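Side-chain contacts in phosphoglycerate dehydrogenase (Lactobacillus plantarum, PDB 3EVT), which probably catalyses the NAD-dependent oxidation of 3-phosphoglycerate to 3-phosphohydroxypyruvate, the entry step of serine biosynthesis: residues A[263-266]-A[272-275]; A[235-240]-A[249-254]. All blocks are in the same frame, centred on the assembly; numbering follows the deposited sequence.

Contact 1 of 2, residues A[263-266]-A[272-275]; sequences HPLW and LITP
I273 meets both L265 and W266, and it is the residue of 272-275 that makes the close contacts. L272, just before it, turns its side chain away from the loop and packs on Y113 of the second subunit. The I273 side chain leaves from the opposite face of the strand, its CB pointing at 263-266. I273 CG2 sits over one face of the indole, displaced toward the rim, 4.1 Å from the centroid of the W266 six-membered ring and 22° off its normal, a CH-pi contact. I273 CB also meets the ring, 3.8 Å from W266 CZ3. I273 CG1 lies anti to the carbonyl carbon (chi1 -52°), and with chi2 at -67° I273 CD1 ends 4.3 Å from L265 CB. Strand 271-273 is an outermost strand of the parallel Rossmann-type sheet in this chain, and the loop 263-266 packs its W266 and L265 against that strand. The indole is further fixed by a hydrogen bond from NE1 to the carbonyl of L259; an alanine in place of W266 would probably leave I273 CG2 without its aromatic face and the L259 carbonyl without that donor. Within the loop, L265 N donates to H263 ND1 at 3.1 Å, close to the imidazole plane. T274 turns away again, and P275 packs on W126 of the second subunit.

Contact 2 of 2, residues A[235-240]-A[249-254]; sequences TALMTA and AALDVT
L237 and L251 reach for each other tip to tip, one from the helix and one from the strand, and their methyls meet with L237 CD2 3.9 Å from L251 CD1. The second methyl of L251 is little farther off, CD2 standing 4.2 Å from the same L237 CD2, which therefore faces the forked end of its partner. L237 has CG anti to the backbone N (chi1 172°), extending the side chain from the helix toward the sheet. The other branch of L237 is turned to A249, two residues earlier on the strand, with L237 CD1 4.0 Å from A249 CB. One leucine thus straddles two residues on the same face of strand 248-251, its methyls divided between them. This is the helix-on-sheet packing of a beta-alpha-beta unit made of strand 222-225, helix 234-242 and strand 248-251, within the NAD-binding domain. L237 also touches L223 of the first strand, so it bears on both strands that the helix connects. A250, between the two strand residues in contact, faces the other way and meets Y113 of the second subunit. Contacts across the two segments are wholly apolar. Beyond the strand, both carboxylate oxygens of D252 take backbone donors: OD1 accepts I277 N and OD2 accepts S278 N.

How the contacts relate
Both contacts are buried, and they sit side by side with centres about 9 Å apart. Strands 248-251 and 271-273 are neighbours in one parallel sheet, joined by backbone bonds, among them L272 N to A249 O at 2.8 Å. Contact 2 is helix-on-sheet packing by aliphatic methyls alone; contact 1 packs an irregular loop on the next strand and adds an aromatic face. L265 bridges them, its CD1 3.8 Å from L251 CD1 and its CD2 against M238 of the helix. Y113 and W126 of the second subunit pack on both contacts, but at contact 1 Q120 and R121 of that subunit also bond to the backbone.

Contact 1 of 2, residues A[263-266]-A[272-275]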
loop_
_atom_site.group_PDB
_atom_site.type_symbol
_atom_site.label_atom_id
_atom_site.label_comp_id
_atom_site.label_asym_id
_atom_site.label_seq_id
_atom_site.Cartn_x
_atom_site.Cartn_y
_atom_site.Cartn_z
ATOM N N HIS A 263 19.067 -20.257 18.377
ATOM C CA HIS A 263 18.656 -20.828 17.098
ATOM C C HIS A 263 19.407 -20.165 15.927
ATOM O O HIS A 263 19.640 -18.941 15.944
ATOM C CB HIS A 263 17.147 -20.712 16.901
ATOM C CG HIS A 263 16.610 -21.689 15.916
ATOM N ND1 HIS A 263 16.796 -21.547 14.558
ATOM C CD2 HIS A 263 15.927 -22.849 16.089
ATOM C CE1 HIS A 263 16.239 -22.569 13.935
ATOM N NE2 HIS A 263 15.698 -23.371 14.840
ATOM N N PRO A 264 19.812 -20.974 14.931
ATOM C CA PRO A 264 20.656 -20.401 13.862
ATOM C C PRO A 264 19.891 -19.479 12.893
ATOM O O PRO A 264 20.508 -18.612 12.253
ATOM C CB PRO A 264 21.294 -21.633 13.170
ATOM C CG PRO A 264 20.554 -22.865 13.701
ATOM C CD PRO A 264 19.721 -22.452 14.885
ATOM N N LEU A 265 18.565 -19.629 12.826
ATOM C CA LEU A 265 17.707 -18.666 12.084
ATOM C C LEU A 265 17.983 -17.210 12.439
ATOM O O LEU A 265 17.977 -16.328 11.566
ATOM C CB LEU A 265 16.199 -18.943 12.286
ATOM C CG LEU A 265 15.514 -19.989 11.419
ATOM C CD1 LEU A 265 14.057 -20.025 11.756
ATOM C CD2 LEU A 265 15.734 -19.732 9.885
ATOM N N TRP A 266 18.205 -16.941 13.717
ATOM C CA TRP A 266 18.492 -15.550 14.130
ATOM C C TRP A 266 19.751 -14.945 13.510
ATOM O O TRP A 266 19.808 -13.734 13.295
ATOM C CB TRP A 266 18.687 -15.425 15.632
ATOM C CG TRP A 266 17.477 -15.661 16.548
ATOM C CD1 TRP A 266 17.235 -16.776 17.311
ATOM C CD2 TRP A 266 16.419 -14.722 16.865
ATOM N NE1 TRP A 266 16.094 -16.582 18.066
ATOM C CE2 TRP A 266 15.582 -15.338 17.812
ATOM C CE3 TRP A 266 16.119 -13.421 16.445
ATOM C CZ2 TRP A 266 14.448 -14.705 18.343
ATOM C CZ3 TRP A 266 14.993 -12.786 16.967
ATOM C CH2 TRP A 266 14.152 -13.447 17.893
ATOM N N LEU A 272 14.002 -12.464 8.381
ATOM C CA LEU A 272 13.621 -11.399 9.312
ATOM C C LEU A 272 12.683 -11.996 10.304
ATOM O O LEU A 272 11.573 -12.313 9.943
ATOM C CB LEU A 272 12.868 -10.258 8.600
ATOM C CG LEU A 272 13.400 -9.682 7.274
ATOM C CD1 LEU A 272 12.538 -8.522 6.675
ATOM C CD2 LEU A 272 14.822 -9.273 7.432
ATOM N N ILE A 273 13.105 -12.133 11.551
ATOM C CA ILE A 273 12.284 -12.762 12.565
ATOM C C ILE A 273 11.515 -11.658 13.266
ATOM O O ILE A 273 12.121 -10.688 13.752
ATOM C CB ILE A 273 13.179 -13.512 13.657
ATOM C CG1 ILE A 273 14.158 -14.458 12.993
ATOM C CG2 ILE A 273 12.296 -14.297 14.657
ATOM C CD1 ILE A 273 13.477 -15.658 12.301
ATOM N N THR A 274 10.197 -11.767 13.319
ATOM C CA THR A 274 9.476 -10.874 14.176
ATOM C C THR A 274 8.741 -11.773 15.142
ATOM O O THR A 274 8.263 -12.820 14.754
ATOM C CB THR A 274 8.468 -9.941 13.411
ATOM O OG1 THR A 274 7.544 -10.754 12.666
ATOM C CG2 THR A 274 9.228 -9.028 12.457
ATOM N N PRO A 275 8.656 -11.353 16.419
ATOM C CA PRO A 275 8.120 -12.241 17.447
ATOM C C PRO A 275 6.620 -12.297 17.516
ATOM O O PRO A 275 6.068 -11.837 18.499
ATOM C CB PRO A 275 8.678 -11.649 18.741
ATOM C CG PRO A 275 8.841 -10.208 18.480
ATOM C CD PRO A 275 9.088 -10.043 16.965
#

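Contact 2 of 2, residues A[235-240]-A[249-254]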
loop_
_atom_site.group_PDB
_atom_site.type_symbol
_atom_site.label_atom_id
_atom_site.label_comp_id
_atom_site.label_asym_id
_atom_site.label_seq_id
_atom_site.Cartn_x
_atom_site.Cartn_y
_atom_site.Cartn_z
ATOM N N THR A 235 14.607 -26.425 8.508
ATOM C CA THR A 235 15.812 -26.934 7.866
ATOM C C THR A 235 15.811 -26.762 6.351
ATOM O O THR A 235 16.769 -26.198 5.787
ATOM C CB THR A 235 16.057 -28.410 8.251
ATOM O OG1 THR A 235 16.387 -28.436 9.648
ATOM C CG2 THR A 235 17.212 -28.991 7.438
ATOM N N ALA A 236 14.719 -27.209 5.728
ATOM C CA ALA A 236 14.515 -27.018 4.293
ATOM C C ALA A 236 14.642 -25.535 3.916
ATOM O O ALA A 236 15.308 -25.185 2.917
ATOM C CB ALA A 236 13.174 -27.560 3.889
ATOM N N LEU A 237 14.023 -24.667 4.732
ATOM C CA LEU A 237 14.048 -23.225 4.507
ATOM C C LEU A 237 15.503 -22.716 4.433
ATOM O O LEU A 237 15.908 -22.045 3.456
ATOM C CB LEU A 237 13.214 -22.479 5.574
ATOM C CG LEU A 237 13.324 -20.920 5.540
ATOM C CD1 LEU A 237 12.794 -20.285 4.237
ATOM C CD2 LEU A 237 12.687 -20.221 6.729
ATOM N N MET A 238 16.301 -23.057 5.448
ATOM C CA MET A 238 17.681 -22.612 5.467
ATOM C C MET A 238 18.479 -23.147 4.281
ATOM O O MET A 238 19.284 -22.404 3.701
ATOM C CB MET A 238 18.349 -22.901 6.815
ATOM C CG MET A 238 17.804 -21.978 7.951
ATOM S SD MET A 238 18.737 -22.139 9.482
ATOM C CE MET A 238 18.045 -23.719 9.947
ATOM N N THR A 239 18.217 -24.400 3.881
ATOM C CA THR A 239 18.884 -24.934 2.703
ATOM C C THR A 239 18.374 -24.346 1.357
ATOM O O THR A 239 19.180 -24.069 0.453
ATOM C CB THR A 239 19.094 -26.512 2.773
ATOM O OG1 THR A 239 17.869 -27.183 2.579
ATOM C CG2 THR A 239 19.613 -26.937 4.165
ATOM N N ALA A 240 17.074 -24.056 1.260
ATOM C CA ALA A 240 16.524 -23.331 0.079
ATOM C C ALA A 240 17.138 -21.939 -0.104
ATOM O O ALA A 240 17.358 -21.501 -1.234
ATOM C CB ALA A 240 15.037 -23.197 0.165
ATOM N N ALA A 249 13.392 -14.563 3.630
ATOM C CA ALA A 249 12.190 -14.984 4.368
ATOM C C ALA A 249 11.835 -13.990 5.476
ATOM O O ALA A 249 12.701 -13.282 5.988
ATOM C CB ALA A 249 12.368 -16.329 4.935
ATOM N N ALA A 250 10.563 -13.918 5.826
ATOM C CA ALA A 250 10.160 -13.151 7.006
ATOM C C ALA A 250 9.245 -14.052 7.775
ATOM O O ALA A 250 8.201 -14.464 7.280
ATOM C CB ALA A 250 9.453 -11.844 6.624
ATOM N N LEU A 251 9.645 -14.405 8.980
ATOM C CA LEU A 251 8.775 -15.306 9.738
ATOM C C LEU A 251 8.275 -14.571 10.963
ATOM O O LEU A 251 9.068 -14.138 11.778
ATOM C CB LEU A 251 9.523 -16.578 10.141
ATOM C CG LEU A 251 10.413 -17.201 9.085
ATOM C CD1 LEU A 251 11.327 -18.268 9.788
ATOM C CD2 LEU A 251 9.531 -17.794 7.906
ATOM N N ASP A 252 6.964 -14.442 11.082
ATOM C CA ASP A 252 6.387 -13.845 12.275
ATOM C C ASP A 252 5.958 -14.915 13.264
ATOM O O ASP A 252 5.511 -14.586 14.360
ATOM C CB ASP A 252 5.152 -12.996 11.936
ATOM C CG ASP A 252 4.673 -12.177 13.128
ATOM O OD1 ASP A 252 5.494 -11.469 13.760
ATOM O OD2 ASP A 252 3.467 -12.208 13.420
ATOM N N VAL A 253 6.058 -16.176 12.825
ATOM C CA VAL A 253 5.838 -17.375 13.627
ATOM C C VAL A 253 6.944 -18.377 13.293
ATOM O O VAL A 253 7.513 -18.377 12.183
ATOM C CB VAL A 253 4.489 -18.024 13.346
ATOM C CG1 VAL A 253 3.340 -17.138 13.812
ATOM C CG2 VAL A 253 4.362 -18.359 11.877
ATOM N N THR A 254 7.276 -19.214 14.267
ATOM C CA THR A 254 8.394 -20.140 14.131
ATOM C C THR A 254 8.050 -21.500 14.769
ATOM O O THR A 254 7.067 -21.615 15.526
ATOM C CB THR A 254 9.708 -19.525 14.684
ATOM O OG1 THR A 254 9.589 -19.244 16.103
ATOM C CG2 THR A 254 9.968 -18.226 13.951
#